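Local structure of actibind (Aspergillus niger, 3D3Z) at residues W36-D42 / Y232-Y236. The protein is a ribonuclease of the T2 family that cleaves RNA, probably without strict base specificity and with a preference for adenylic acid. Sequence-based numbering, arbitrary orientation.
With EDO (1,2-ethanediol), chain G.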
# COMPACT_ATOMS: atom_id res chain seq x y z
N TRP A 36 -1.77 2.19 -11.50
CA TRP A 36 -2.23 1.74 -12.81
C TRP A 36 -1.16 2.16 -13.87
O TRP A 36 -1.11 3.33 -14.31
CB TRP A 36 -3.64 2.32 -13.11
CG TRP A 36 -4.19 1.84 -14.40
CD1 TRP A 36 -4.29 2.55 -15.60
CD2 TRP A 36 -4.69 0.54 -14.66
NE1 TRP A 36 -4.81 1.74 -16.57
CE2 TRP A 36 -5.10 0.52 -16.02
CE3 TRP A 36 -4.87 -0.61 -13.87
CZ2 TRP A 36 -5.63 -0.62 -16.60
CZ3 TRP A 36 -5.41 -1.74 -14.47
CH2 TRP A 36 -5.79 -1.73 -15.81
N ASP A 37 -0.25 1.25 -14.21
CA ASP A 37 0.86 1.53 -15.09
C ASP A 37 0.45 1.09 -16.50
O ASP A 37 0.30 -0.10 -16.76
CB ASP A 37 2.14 0.77 -14.65
CG ASP A 37 2.76 1.31 -13.35
OD1 ASP A 37 2.47 2.45 -12.92
OD2 ASP A 37 3.58 0.55 -12.74
N TYR A 38 0.19 2.06 -17.40
CA TYR A 38 -0.28 1.77 -18.79
C TYR A 38 0.79 2.12 -19.88
O TYR A 38 0.88 1.46 -20.97
CB TYR A 38 -1.64 2.49 -19.05
CG TYR A 38 -1.52 3.96 -18.85
CD1 TYR A 38 -1.80 4.53 -17.59
CD2 TYR A 38 -0.98 4.78 -19.85
CE1 TYR A 38 -1.59 5.88 -17.35
CE2 TYR A 38 -0.79 6.15 -19.62
CZ TYR A 38 -1.12 6.69 -18.39
OH TYR A 38 -0.87 8.03 -18.16
N ASP A 39 1.68 3.07 -19.59
CA ASP A 39 2.72 3.37 -20.55
C ASP A 39 4.05 3.71 -19.89
O ASP A 39 4.28 4.86 -19.58
CB ASP A 39 2.28 4.53 -21.49
CG ASP A 39 3.34 4.85 -22.58
OD1 ASP A 39 4.35 4.13 -22.68
OD2 ASP A 39 3.17 5.85 -23.36
N PRO A 40 4.92 2.71 -19.70
CA PRO A 40 4.77 1.30 -20.07
C PRO A 40 3.82 0.57 -19.11
O PRO A 40 3.70 0.89 -17.93
CB PRO A 40 6.19 0.75 -19.95
CG PRO A 40 6.82 1.62 -18.89
CD PRO A 40 6.21 2.95 -19.00
N SER A 41 3.15 -0.43 -19.66
CA SER A 41 2.31 -1.33 -18.90
C SER A 41 3.09 -2.44 -18.11
O SER A 41 4.15 -2.92 -18.54
CB SER A 41 1.35 -2.04 -19.84
OG SER A 41 0.44 -1.16 -20.45
N ASP A 42 2.55 -2.82 -16.96
CA ASP A 42 3.09 -3.93 -16.13
C ASP A 42 1.87 -4.62 -15.47
O ASP A 42 0.72 -4.08 -15.54
CB ASP A 42 4.11 -3.44 -15.12
CG ASP A 42 3.52 -2.42 -14.15
OD1 ASP A 42 2.32 -2.54 -13.79
OD2 ASP A 42 4.23 -1.47 -13.79
N TYR A 232 -9.11 6.06 -18.52
CA TYR A 232 -8.67 4.81 -17.90
C TYR A 232 -7.98 4.00 -19.00
O TYR A 232 -8.60 3.19 -19.68
CB TYR A 232 -9.88 4.10 -17.33
CG TYR A 232 -9.66 2.95 -16.35
CD1 TYR A 232 -8.39 2.57 -15.90
CD2 TYR A 232 -10.77 2.28 -15.83
CE1 TYR A 232 -8.25 1.52 -14.97
CE2 TYR A 232 -10.64 1.26 -14.91
CZ TYR A 232 -9.37 0.88 -14.49
OH TYR A 232 -9.28 -0.16 -13.58
N PRO A 233 -6.70 4.31 -19.26
CA PRO A 233 -6.07 3.70 -20.45
C PRO A 233 -5.89 2.19 -20.34
O PRO A 233 -5.53 1.69 -19.26
CB PRO A 233 -4.74 4.45 -20.56
CG PRO A 233 -4.86 5.65 -19.69
CD PRO A 233 -5.81 5.29 -18.61
N PRO A 234 -6.21 1.45 -21.43
CA PRO A 234 -6.00 0.02 -21.45
C PRO A 234 -4.50 -0.32 -21.40
O PRO A 234 -3.70 0.38 -22.00
CB PRO A 234 -6.64 -0.43 -22.79
CG PRO A 234 -7.54 0.68 -23.19
CD PRO A 234 -6.83 1.91 -22.70
N LYS A 235 -4.15 -1.34 -20.62
CA LYS A 235 -2.77 -1.83 -20.61
C LYS A 235 -2.49 -2.60 -21.90
O LYS A 235 -3.40 -3.21 -22.45
CB LYS A 235 -2.49 -2.70 -19.38
CG LYS A 235 -2.62 -1.98 -18.07
CD LYS A 235 -2.14 -2.90 -16.95
CE LYS A 235 -1.97 -2.20 -15.65
NZ LYS A 235 -1.69 -3.17 -14.57
N TYR A 236 -1.24 -2.57 -22.36
CA TYR A 236 -0.76 -3.38 -23.50
C TYR A 236 -1.61 -3.02 -24.75
O TYR A 236 -1.93 -3.87 -25.53
CB TYR A 236 -0.82 -4.90 -23.17
CG TYR A 236 -0.11 -5.25 -21.85
CD1 TYR A 236 1.26 -5.10 -21.70
CD2 TYR A 236 -0.83 -5.74 -20.74
CE1 TYR A 236 1.88 -5.37 -20.46
CE2 TYR A 236 -0.23 -6.02 -19.52
CZ TYR A 236 1.13 -5.82 -19.38
OH TYR A 236 1.76 -6.13 -18.22
C1 EDO G . 4.22 4.82 -15.28
O1 EDO G . 3.86 3.74 -16.14
C2 EDO G . 5.55 5.46 -15.71
O2 EDO G . 5.32 6.18 -16.92
O HOH W 1 -0.08 -1.39 -12.79
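Lys235 threads its side chain between the indole of Trp36 and the loop 37-42. Lys235 CB lies 3.5 Å from Ser41 OG; CG meets Trp36 CZ2 and Asp37 O; CD passes Asp42 O; and CE rests on the six-membered ring of Trp36, 3.7 Å from its centroid, a CH-pi contact, with Asp37 O and Asp42 O each 3.3 Å from CE. Extended beyond CG, the chain carries Lys235 NZ into an off-centre cation-pi position and a hydrogen bond to Asp42 O at 2.8 Å. Carbonyls of Pro44 and Ser47 bind NZ too, as does a water that also joins Asp37 N to Asp42 OD1. The opposite indole face receives the edge of Tyr232 (planes at 64°); Tyr232 OH is hydrogen-bonded to Trp48 NE1. Trp36 NE1 donates to Pro233 O at 2.8 Å, in the carbonyl plane, with the oxygen in the indole plane. A chi1 of -178° swings the Trp36 indole away from its own backbone N, between Tyr232 and Lys235. Pro233 CG sits squarely over the Tyr38 ring, 3.7 Å from its centroid. Tyr236 N donates to Ser41 OG at 2.9 Å; that hydroxyl donates its hydrogen to Tyr38 O from above the carbonyl plane, while Ser41 CB lies over the Tyr236 ring. The contact joins the C-terminal tail to the loop after strand 29-35, where Asp37 touches the bound nucleoside analogue. Four acceptors, three carbonyls and a water, face three N-H, so at least one is probably shared; with the indole and Asp42 OD1, 4.1 Å from Lys235 NZ, they probably keep this buried lysine protonated.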